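Local coordinates for protein RNase NGR3 (PDB 1VD3) that binds uridine 2'-monophosphate and, as a member of the ribonuclease T2 family, probably cleaves RNA in its active-site cleft, at residues A[41-46]-A[173-178]; A[77-82]-A[118-123]. All coordinates share one frame; numbering follows the deposited sequence.

Contact 1: residues A[41-46]-A[173-178]; sequences SIHGLW and IYQVYL. With U2P (phosphoric acid mono-[2-(2,4-dioxo-3,4-dihydro-2H-pyrimidin-1-yl)-4-hydroxy-5-hydroxymethyl-tetrahydro-furan-3-yl] ester), chain B.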
loop_
_atom_site.group_PDB
_atom_site.type_symbol
_atom_site.label_atom_id
_atom_site.label_comp_id
_atom_site.label_asym_id
_atom_site.label_seq_id
_atom_site.Cartn_x
_atom_site.Cartn_y
_atom_site.Cartn_z
ATOM N N SER A 41 -0.716 3.052 5.242
ATOM C CA SER A 41 -1.807 3.510 4.400
ATOM C C SER A 41 -1.826 2.699 3.113
ATOM O O SER A 41 -0.866 2.006 2.788
ATOM C CB SER A 41 -1.617 4.984 4.058
ATOM O OG SER A 41 -0.440 5.159 3.291
ATOM N N ILE A 42 -2.920 2.798 2.377
ATOM C CA ILE A 42 -3.051 2.068 1.123
ATOM C C ILE A 42 -2.430 2.844 -0.032
ATOM O O ILE A 42 -2.623 4.054 -0.145
ATOM C CB ILE A 42 -4.543 1.834 0.783
ATOM C CG1 ILE A 42 -5.191 0.961 1.862
ATOM C CG2 ILE A 42 -4.679 1.202 -0.607
ATOM C CD1 ILE A 42 -6.705 1.043 1.887
ATOM N N HIS A 43 -1.657 2.160 -0.872
ATOM C CA HIS A 43 -1.117 2.809 -2.066
ATOM C C HIS A 43 -2.084 2.361 -3.157
ATOM O O HIS A 43 -2.632 3.183 -3.890
ATOM C CB HIS A 43 0.311 2.340 -2.404
ATOM C CG HIS A 43 0.818 2.846 -3.725
ATOM N ND1 HIS A 43 2.162 2.977 -4.007
ATOM C CD2 HIS A 43 0.162 3.241 -4.845
ATOM C CE1 HIS A 43 2.311 3.431 -5.240
ATOM N NE2 HIS A 43 1.113 3.599 -5.770
ATOM N N GLY A 44 -2.300 1.049 -3.253
ATOM C CA GLY A 44 -3.223 0.544 -4.257
ATOM C C GLY A 44 -3.429 -0.959 -4.271
ATOM O O GLY A 44 -2.713 -1.701 -3.608
ATOM N N LEU A 45 -4.438 -1.395 -5.019
ATOM C CA LEU A 45 -4.764 -2.815 -5.181
ATOM C C LEU A 45 -4.579 -3.024 -6.686
ATOM O O LEU A 45 -5.370 -2.521 -7.487
ATOM C CB LEU A 45 -6.216 -3.070 -4.769
ATOM C CG LEU A 45 -6.750 -4.501 -4.873
ATOM C CD1 LEU A 45 -5.868 -5.458 -4.080
ATOM C CD2 LEU A 45 -8.183 -4.530 -4.358
ATOM N N TRP A 46 -3.536 -3.761 -7.061
ATOM C CA TRP A 46 -3.202 -3.947 -8.469
ATOM C C TRP A 46 -3.355 -5.318 -9.118
ATOM O O TRP A 46 -2.724 -6.283 -8.698
ATOM C CB TRP A 46 -1.751 -3.523 -8.733
ATOM C CG TRP A 46 -1.286 -2.228 -8.143
ATOM C CD1 TRP A 46 -2.026 -1.103 -7.905
ATOM C CD2 TRP A 46 0.068 -1.892 -7.816
ATOM N NE1 TRP A 46 -1.210 -0.083 -7.457
ATOM C CE2 TRP A 46 0.079 -0.544 -7.393
ATOM C CE3 TRP A 46 1.277 -2.602 -7.845
ATOM C CZ2 TRP A 46 1.253 0.108 -6.997
ATOM C CZ3 TRP A 46 2.449 -1.950 -7.451
ATOM C CH2 TRP A 46 2.424 -0.612 -7.035
ATOM N N ILE A 173 11.834 1.085 5.721
ATOM C CA ILE A 173 10.725 0.331 5.157
ATOM C C ILE A 173 9.843 1.381 4.479
ATOM O O ILE A 173 9.429 2.355 5.108
ATOM C CB ILE A 173 9.929 -0.417 6.255
ATOM C CG1 ILE A 173 8.708 -1.101 5.632
ATOM C CG2 ILE A 173 9.496 0.549 7.349
ATOM C CD1 ILE A 173 8.029 -2.097 6.545
ATOM N N TYR A 174 9.579 1.193 3.189
ATOM C CA TYR A 174 8.778 2.148 2.433
ATOM C C TYR A 174 7.410 1.588 2.068
ATOM O O TYR A 174 6.386 2.197 2.380
ATOM C CB TYR A 174 9.543 2.571 1.174
ATOM C CG TYR A 174 8.772 3.453 0.208
ATOM C CD1 TYR A 174 8.177 4.646 0.631
ATOM C CD2 TYR A 174 8.653 3.099 -1.136
ATOM C CE1 TYR A 174 7.483 5.461 -0.269
ATOM C CE2 TYR A 174 7.966 3.902 -2.039
ATOM C CZ TYR A 174 7.383 5.077 -1.605
ATOM O OH TYR A 174 6.701 5.859 -2.508
ATOM N N GLN A 175 7.387 0.436 1.401
ATOM C CA GLN A 175 6.117 -0.178 1.036
ATOM C C GLN A 175 6.094 -1.671 1.333
ATOM O O GLN A 175 7.130 -2.334 1.358
ATOM C CB GLN A 175 5.796 0.087 -0.442
ATOM C CG GLN A 175 5.494 1.560 -0.706
ATOM C CD GLN A 175 4.926 1.831 -2.084
ATOM O OE1 GLN A 175 4.009 2.637 -2.234
ATOM N NE2 GLN A 175 5.475 1.172 -3.099
ATOM N N VAL A 176 4.899 -2.191 1.584
ATOM C CA VAL A 176 4.733 -3.603 1.887
ATOM C C VAL A 176 3.768 -4.210 0.888
ATOM O O VAL A 176 2.639 -3.740 0.739
ATOM C CB VAL A 176 4.171 -3.812 3.312
ATOM C CG1 VAL A 176 3.980 -5.301 3.581
ATOM C CG2 VAL A 176 5.127 -3.209 4.336
ATOM N N TYR A 177 4.224 -5.250 0.201
ATOM C CA TYR A 177 3.404 -5.926 -0.794
ATOM C C TYR A 177 2.911 -7.272 -0.290
ATOM O O TYR A 177 3.691 -8.073 0.217
ATOM C CB TYR A 177 4.202 -6.182 -2.081
ATOM C CG TYR A 177 4.646 -4.952 -2.843
ATOM C CD1 TYR A 177 5.527 -4.039 -2.273
ATOM C CD2 TYR A 177 4.238 -4.742 -4.165
ATOM C CE1 TYR A 177 6.000 -2.948 -2.990
ATOM C CE2 TYR A 177 4.708 -3.652 -4.896
ATOM C CZ TYR A 177 5.592 -2.759 -4.300
ATOM O OH TYR A 177 6.079 -1.677 -5.003
ATOM N N LEU A 178 1.616 -7.512 -0.449
ATOM C CA LEU A 178 0.999 -8.782 -0.084
ATOM C C LEU A 178 0.150 -9.149 -1.295
ATOM O O LEU A 178 -0.248 -8.270 -2.057
ATOM C CB LEU A 178 0.114 -8.628 1.159
ATOM C CG LEU A 178 0.857 -8.489 2.494
ATOM C CD1 LEU A 178 -0.126 -8.149 3.598
ATOM C CD2 LEU A 178 1.584 -9.791 2.811
HETATM O "O5'" U2P B . 7.429 2.620 -8.556
HETATM C "C5'" U2P B . 6.764 1.995 -9.680
HETATM C "C4'" U2P B . 5.367 2.604 -9.868
HETATM O "O4'" U2P B . 4.680 1.924 -11.022
HETATM C "C1'" U2P B . 3.374 1.217 -10.701
HETATM N N1 U2P B . 3.356 -0.300 -10.879
HETATM C C6 U2P B . 4.522 -0.924 -10.507
HETATM C C5 U2P B . 4.619 -2.333 -10.372
HETATM C C4 U2P B . 3.424 -3.146 -10.692
HETATM O O4 U2P B . 3.387 -4.359 -10.506
HETATM N N3 U2P B . 2.310 -2.427 -11.228
HETATM C C2 U2P B . 2.214 -1.021 -11.372
HETATM O O2 U2P B . 1.228 -0.523 -11.874
HETATM C "C2'" U2P B . 3.033 1.897 -9.357
HETATM O "O2'" U2P B . 2.357 3.178 -9.535
HETATM P P U2P B . 0.840 3.416 -9.876
HETATM O O1P U2P B . 0.125 4.610 -10.247
HETATM O O2P U2P B . 0.298 2.193 -10.544
HETATM O O3P U2P B . 0.264 3.317 -8.547
HETATM C "C3'" U2P B . 4.400 2.209 -8.725
HETATM O "O3'" U2P B . 4.228 3.339 -7.792
#
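His43 meets Gln175 through a short, nearly straight hydrogen bond: ND1 donates to Gln175 OE1 at 2.6 Å, with an N-H...O angle of 170°. The oxygen lies close to the imidazole plane, yet the amide itself is turned about 50° from the ring. With ND1 so engaged, the ring's rotation is fixed and His43 NE2 is directed at the ligand, giving its hydrogen to U2P O3P at 2.9 Å. CG of His43 stands anti to the backbone N (chi1 172°), which swings the ring across to Gln175. Trp46 CZ2 lies over one face of the imidazole, 3.7 Å above the ring plane and toward the rim, while the uracil covers one indole face, U2P N3 coming to 3.5 Å from Trp46 CE3. Gly44 suits its place, since a beta carbon there would run into the indole. Across the contact Tyr177 CE2 packs obliquely on Trp46 CZ3 at 3.8 Å.

Further out, Glu162 holds both Gln175 NE2 and the Tyr177 hydroxyl, fixing which way the amide is flipped, and Glu97 accepts from Trp46 NE1. A glutamine suits this second-shell place because it can accept from the histidine and donate to the glutamate. The strands are not neighbours; strand 10-16 pairs with both. A classic beta bulge occurs at His43-Gly44, opposite Val14. This is part of the nucleotide-binding active site of the RNase T2 fold, in which His43 is probably catalytic.

Contact 2: residues A[77-82]-A[118-123]; sequences EKNWPS and DFRKKS
Arg120 NH1 is held by two oxygens, Asp39 OD2 in a salt bridge and Phe40 O in a weak hydrogen bond, while the guanidinium lies flat against the side chain of Asn79. The amide and guanidinium planes are 17° apart, and Asn79 OD1 sits 3.3 Å above the guanidinium plane, toward its rim. Asn79 OD1 is 3.5 Å from Arg120 NH2, but the N-H bonds lie in the guanidinium plane and the oxygen stands over it, so this is a stack and not a hydrogen bond. Arg120 NE, 3.6 Å from Asn79 CG, is buried without a partner in the model. A bend at chi3 (69°) turns the arginine's flat end to face the amide. Asparagine suits this place because its short, flat amide can lie against the guanidinium without bringing a second charge.

In the RNase T2 fold this joins the C-terminal end of helix 73-79, which Trp80 leaves, to the last turns of helix 109-123, on the flank of strand 41-48. The arginine's chain also packs on Ile42 and Phe13, so one long residue serves both an apolar wall and a polar rim. A leucine in its place would probably leave Asp39 without its ionic mate and Asn79 free to turn. At the solvent side Lys121 NZ comes to 4.2 Å from Asn79 ND2; its charge may be slightly favoured by the helix's C-terminal end.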
loop_
_atom_site.group_PDB
_atom_site.type_symbol
_atom_site.label_atom_id
_atom_site.label_comp_id
_atom_site.label_asym_id
_atom_site.label_seq_id
_atom_site.Cartn_x
_atom_site.Cartn_y
_atom_site.Cartn_z
ATOM N N GLU A 77 -9.764 9.165 3.254
ATOM C CA GLU A 77 -8.899 10.324 3.440
ATOM C C GLU A 77 -7.859 9.995 4.497
ATOM O O GLU A 77 -6.767 10.555 4.499
ATOM C CB GLU A 77 -9.712 11.547 3.880
ATOM C CG GLU A 77 -10.768 11.972 2.878
ATOM C CD GLU A 77 -11.482 13.245 3.288
ATOM O OE1 GLU A 77 -11.909 13.342 4.457
ATOM O OE2 GLU A 77 -11.622 14.147 2.438
ATOM N N LYS A 78 -8.197 9.069 5.390
ATOM C CA LYS A 78 -7.277 8.689 6.456
ATOM C C LYS A 78 -6.491 7.404 6.214
ATOM O O LYS A 78 -5.386 7.257 6.727
ATOM C CB LYS A 78 -8.025 8.579 7.787
ATOM C CG LYS A 78 -8.468 9.921 8.354
ATOM C CD LYS A 78 -8.875 9.798 9.810
ATOM C CE LYS A 78 -9.264 11.152 10.392
ATOM N NZ LYS A 78 -9.570 11.065 11.851
ATOM N N ASN A 79 -7.049 6.479 5.441
ATOM C CA ASN A 79 -6.366 5.214 5.184
ATOM C C ASN A 79 -5.787 5.083 3.781
ATOM O O ASN A 79 -5.064 4.124 3.494
ATOM C CB ASN A 79 -7.308 4.034 5.446
ATOM C CG ASN A 79 -7.744 3.944 6.897
ATOM O OD1 ASN A 79 -6.953 4.168 7.813
ATOM N ND2 ASN A 79 -9.008 3.600 7.111
ATOM N N TRP A 80 -6.105 6.044 2.917
ATOM C CA TRP A 80 -5.620 6.036 1.538
ATOM C C TRP A 80 -5.346 7.473 1.098
ATOM O O TRP A 80 -5.810 7.919 0.044
ATOM C CB TRP A 80 -6.677 5.418 0.625
ATOM C CG TRP A 80 -6.156 4.965 -0.704
ATOM C CD1 TRP A 80 -5.074 5.456 -1.380
ATOM C CD2 TRP A 80 -6.712 3.935 -1.526
ATOM N NE1 TRP A 80 -4.921 4.787 -2.576
ATOM C CE2 TRP A 80 -5.915 3.851 -2.689
ATOM C CE3 TRP A 80 -7.810 3.073 -1.393
ATOM C CZ2 TRP A 80 -6.182 2.937 -3.717
ATOM C CZ3 TRP A 80 -8.077 2.164 -2.416
ATOM C CH2 TRP A 80 -7.264 2.106 -3.563
ATOM N N PRO A 81 -4.574 8.218 1.897
ATOM C CA PRO A 81 -4.262 9.608 1.570
ATOM C C PRO A 81 -3.274 9.782 0.425
ATOM O O PRO A 81 -2.540 8.859 0.070
ATOM C CB PRO A 81 -3.684 10.128 2.875
ATOM C CG PRO A 81 -2.882 8.947 3.338
ATOM C CD PRO A 81 -3.842 7.792 3.106
ATOM N N SER A 82 -3.280 10.971 -0.165
ATOM C CA SER A 82 -2.326 11.296 -1.212
ATOM C C SER A 82 -1.305 12.187 -0.520
ATOM O O SER A 82 -1.670 13.173 0.113
ATOM C CB SER A 82 -2.983 12.074 -2.350
ATOM O OG SER A 82 -1.991 12.517 -3.261
ATOM N N ASP A 118 -10.750 -3.203 3.366
ATOM C CA ASP A 118 -10.850 -4.447 4.126
ATOM C C ASP A 118 -9.507 -5.151 4.285
ATOM O O ASP A 118 -9.169 -5.622 5.371
ATOM C CB ASP A 118 -11.839 -5.416 3.474
ATOM C CG ASP A 118 -13.286 -4.994 3.655
ATOM O OD1 ASP A 118 -13.549 -4.092 4.479
ATOM O OD2 ASP A 118 -14.162 -5.577 2.981
ATOM N N PHE A 119 -8.739 -5.241 3.206
ATOM C CA PHE A 119 -7.452 -5.910 3.302
ATOM C C PHE A 119 -6.428 -5.132 4.111
ATOM O O PHE A 119 -5.522 -5.723 4.695
ATOM C CB PHE A 119 -6.927 -6.250 1.905
ATOM C CG PHE A 119 -7.642 -7.413 1.281
ATOM C CD1 PHE A 119 -8.530 -7.227 0.229
ATOM C CD2 PHE A 119 -7.471 -8.694 1.793
ATOM C CE1 PHE A 119 -9.242 -8.301 -0.301
ATOM C CE2 PHE A 119 -8.180 -9.776 1.270
ATOM C CZ PHE A 119 -9.068 -9.578 0.221
ATOM N N ARG A 120 -6.559 -3.809 4.156
ATOM C CA ARG A 120 -5.623 -3.030 4.954
ATOM C C ARG A 120 -5.892 -3.404 6.416
ATOM O O ARG A 120 -4.967 -3.641 7.200
ATOM C CB ARG A 120 -5.845 -1.523 4.772
ATOM C CG ARG A 120 -4.694 -0.684 5.335
ATOM C CD ARG A 120 -5.110 0.753 5.590
ATOM N NE ARG A 120 -6.052 0.829 6.703
ATOM C CZ ARG A 120 -5.700 0.851 7.986
ATOM N NH1 ARG A 120 -4.418 0.816 8.335
ATOM N NH2 ARG A 120 -6.635 0.878 8.923
ATOM N N LYS A 121 -7.169 -3.472 6.773
ATOM C CA LYS A 121 -7.548 -3.810 8.140
ATOM C C LYS A 121 -7.154 -5.242 8.490
ATOM O O LYS A 121 -6.616 -5.502 9.563
ATOM C CB LYS A 121 -9.057 -3.619 8.332
ATOM C CG LYS A 121 -9.525 -2.183 8.146
ATOM C CD LYS A 121 -11.031 -2.048 8.359
ATOM C CE LYS A 121 -11.482 -0.593 8.273
ATOM N NZ LYS A 121 -11.209 0.014 6.934
ATOM N N LYS A 122 -7.421 -6.170 7.578
ATOM C CA LYS A 122 -7.088 -7.570 7.804
ATOM C C LYS A 122 -5.587 -7.784 7.971
ATOM O O LYS A 122 -5.160 -8.537 8.851
ATOM C CB LYS A 122 -7.600 -8.428 6.647
ATOM C CG LYS A 122 -9.113 -8.456 6.516
ATOM C CD LYS A 122 -9.541 -9.230 5.279
ATOM C CE LYS A 122 -11.052 -9.207 5.106
ATOM N NZ LYS A 122 -11.480 -9.897 3.858
ATOM N N SER A 123 -4.784 -7.123 7.137
ATOM C CA SER A 123 -3.336 -7.282 7.216
ATOM C C SER A 123 -2.800 -6.747 8.539
ATOM O O SER A 123 -1.770 -7.205 9.019
ATOM C CB SER A 123 -2.645 -6.599 6.031
ATOM O OG SER A 123 -2.829 -5.199 6.054
#

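How the contacts relate
Contact 1 lies near the centre of the chain and is mostly buried, whereas contact 2 is a surface contact about 10 Å away, centre to centre. The first joins two sheet strands by a directional bond to a histidine beside the ligand; the second joins two helix ends by flat stacking, its salt bridge going to a residue outside both segments. Strand 41-48 is where they meet: Ile42 N probably bonds to Asn79 O at 2.8 Å, and Trp80 NE1 gives a weak hydrogen bond to the carbonyl of His43. Along the chain, contact 2 is nested within the loop that contact 1 closes.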